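Local coordinates for ribosomal protein uL16 3-hydroxylase (Escherichia coli, PDB 4CCL), which hydroxylates an arginine of ribosomal protein uL16 at C3, as an iron- and 2-oxoglutarate-dependent oxygenase that works as a homodimer, at residues R141-E146 and F165-D170. Sequence-based numbering, arbitrary orientation.
Sequences RWRVGE and FEAIID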
loop_
_atom_site.group_PDB
_atom_site.type_symbol
_atom_site.label_atom_id
_atom_site.label_comp_id
_atom_site.label_asym_id
_atom_site.label_seq_id
_atom_site.Cartn_x
_atom_site.Cartn_y
_atom_site.Cartn_z
ATOM N N ARG B 141 39.828 16.482 -7.392
ATOM C CA ARG B 141 40.113 15.292 -8.164
ATOM C C ARG B 141 38.873 14.418 -8.130
ATOM O O ARG B 141 38.397 14.048 -7.053
ATOM C CB ARG B 141 41.305 14.541 -7.578
ATOM C CG ARG B 141 41.665 13.268 -8.324
ATOM C CD ARG B 141 42.800 12.550 -7.622
ATOM N NE ARG B 141 43.192 11.319 -8.300
ATOM C CZ ARG B 141 44.105 10.476 -7.831
ATOM N NH1 ARG B 141 44.713 10.733 -6.683
ATOM N NH2 ARG B 141 44.407 9.376 -8.508
ATOM N N TRP B 142 38.343 14.122 -9.310
ATOM C CA TRP B 142 37.202 13.236 -9.465
ATOM C C TRP B 142 37.593 11.950 -10.180
ATOM O O TRP B 142 38.336 11.959 -11.173
ATOM C CB TRP B 142 36.055 13.930 -10.204
ATOM C CG TRP B 142 35.162 14.699 -9.291
ATOM C CD1 TRP B 142 35.146 16.045 -9.105
ATOM C CD2 TRP B 142 34.157 14.148 -8.417
ATOM N NE1 TRP B 142 34.188 16.377 -8.175
ATOM C CE2 TRP B 142 33.580 15.256 -7.745
ATOM C CE3 TRP B 142 33.705 12.865 -8.150
ATOM C CZ2 TRP B 142 32.554 15.071 -6.811
ATOM C CZ3 TRP B 142 32.689 12.700 -7.223
ATOM C CH2 TRP B 142 32.126 13.802 -6.564
ATOM N N ARG B 143 37.077 10.849 -9.647
ATOM C CA ARG B 143 37.342 9.516 -10.148
ATOM C C ARG B 143 36.030 8.757 -10.318
ATOM O O ARG B 143 35.170 8.784 -9.439
ATOM C CB ARG B 143 38.276 8.761 -9.198
ATOM C CG ARG B 143 39.648 9.409 -9.037
ATOM C CD ARG B 143 40.521 8.673 -8.029
ATOM N NE ARG B 143 40.857 7.324 -8.474
ATOM C CZ ARG B 143 40.307 6.216 -7.988
ATOM N NH1 ARG B 143 39.393 6.292 -7.031
ATOM N NH2 ARG B 143 40.675 5.032 -8.457
ATOM N N VAL B 144 35.874 8.105 -11.464
ATOM C CA VAL B 144 34.707 7.277 -11.726
ATOM C C VAL B 144 35.159 5.909 -12.220
ATOM O O VAL B 144 35.984 5.814 -13.133
ATOM C CB VAL B 144 33.788 7.904 -12.792
ATOM C CG1 VAL B 144 32.469 7.145 -12.858
ATOM C CG2 VAL B 144 33.541 9.375 -12.493
ATOM N N GLY B 145 34.623 4.853 -11.617
ATOM C CA GLY B 145 34.960 3.504 -12.024
ATOM C C GLY B 145 33.932 2.920 -12.969
ATOM O O GLY B 145 32.865 3.500 -13.178
ATOM N N GLU B 146 34.252 1.765 -13.540
ATOM C CA GLU B 146 33.324 1.074 -14.420
ATOM C C GLU B 146 32.127 0.605 -13.598
ATOM O O GLU B 146 32.224 0.453 -12.379
ATOM C CB GLU B 146 34.020 -0.109 -15.103
ATOM C CG GLU B 146 33.206 -0.785 -16.196
ATOM C CD GLU B 146 32.684 0.196 -17.229
ATOM O OE1 GLU B 146 33.436 0.533 -18.169
ATOM O OE2 GLU B 146 31.518 0.625 -17.106
ATOM N N PHE B 165 38.062 1.514 -6.224
ATOM C CA PHE B 165 37.841 0.994 -7.564
ATOM C C PHE B 165 38.904 1.475 -8.540
ATOM O O PHE B 165 39.570 2.483 -8.307
ATOM C CB PHE B 165 36.454 1.412 -8.058
ATOM C CG PHE B 165 36.183 2.886 -7.921
ATOM C CD1 PHE B 165 36.552 3.770 -8.922
ATOM C CD2 PHE B 165 35.560 3.387 -6.789
ATOM C CE1 PHE B 165 36.307 5.123 -8.798
ATOM C CE2 PHE B 165 35.313 4.741 -6.659
ATOM C CZ PHE B 165 35.687 5.609 -7.665
ATOM N N GLU B 166 39.055 0.740 -9.637
ATOM C CA GLU B 166 39.917 1.157 -10.729
ATOM C C GLU B 166 39.161 2.171 -11.574
ATOM O O GLU B 166 38.086 1.877 -12.100
ATOM C CB GLU B 166 40.315 -0.052 -11.573
ATOM C CG GLU B 166 41.005 0.290 -12.877
ATOM C CD GLU B 166 41.490 -0.946 -13.606
ATOM O OE1 GLU B 166 41.688 -1.986 -12.942
ATOM O OE2 GLU B 166 41.667 -0.881 -14.841
ATOM N N ALA B 167 39.722 3.368 -11.697
ATOM C CA ALA B 167 39.020 4.475 -12.337
ATOM C C ALA B 167 39.060 4.424 -13.861
ATOM O O ALA B 167 40.127 4.269 -14.456
ATOM C CB ALA B 167 39.572 5.806 -11.841
ATOM N N ILE B 168 37.891 4.538 -14.488
ATOM C CA ILE B 168 37.830 4.770 -15.926
ATOM C C ILE B 168 37.881 6.270 -16.201
ATOM O O ILE B 168 38.068 6.698 -17.339
ATOM C CB ILE B 168 36.570 4.156 -16.572
ATOM C CG1 ILE B 168 35.308 4.890 -16.117
ATOM C CG2 ILE B 168 36.483 2.673 -16.256
ATOM C CD1 ILE B 168 34.037 4.363 -16.751
ATOM N N ILE B 169 37.698 7.065 -15.152
ATOM C CA ILE B 169 37.917 8.505 -15.238
ATOM C C ILE B 169 38.704 8.978 -14.024
ATOM O O ILE B 169 38.264 8.798 -12.902
ATOM C CB ILE B 169 36.588 9.295 -15.309
ATOM C CG1 ILE B 169 35.869 9.038 -16.636
ATOM C CG2 ILE B 169 36.841 10.787 -15.139
ATOM C CD1 ILE B 169 34.512 9.707 -16.740
ATOM N N ASP B 170 39.879 9.559 -14.243
ATOM C CA ASP B 170 40.593 10.219 -13.155
ATOM C C ASP B 170 41.043 11.588 -13.650
ATOM O O ASP B 170 41.923 11.677 -14.507
ATOM C CB ASP B 170 41.801 9.370 -12.737
ATOM C CG ASP B 170 42.402 9.809 -11.411
ATOM O OD1 ASP B 170 42.347 11.015 -11.092
ATOM O OD2 ASP B 170 42.933 8.942 -10.683
#
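Asp170 OD2 is gripped by two arginines of the neighbouring strand. Arg141 NH2 donates to it at 2.7 Å, nearly straight at 170°, while Arg141 NE reaches Asp170 OD1 at 2.9 Å; both oxygens use their syn lone pairs, and guanidinium and carboxylate lie nearly coplanar in this side-on salt bridge. Arg141 gets there fully extended, its CG anti to the backbone N (chi1 180°), and its NH1 is bound by Tyr190 OH. Arg143 NE adds a weak bond to Asp170 OD2 at 3.4 Å, its guanidinium turned steeply to the carboxylate. The chain of Arg143 bends at chi3 (65°), which places NE; its NH2 donates to Phe165 O, 2.8 Å away and close to the guanidinium plane, and NH1 lies over one face of the Phe165 ring. An alanine at Arg143 would probably leave that ring face and Phe165 O without their partner, and would take from Asp170 OD2 its weak second arginine. The strands run antiparallel in the JmjC domain, with 140-145 between 167-173 and 187-191, and a classic beta bulge sets Ile168 and Ile169 against Val144. Val144 O accepts Ile169 N at 2.9 Å and, weakly, Ile168 N; Val144 N returns a bond to Ile169 O. Val144 and Ile169 lie side by side, CB to CB 4.0 Å, with Leu179 also against Val144. Phe165 CE1 lies 3.3 Å from Gly145 N, the ring meeting the Val144-Gly145 backbone obliquely.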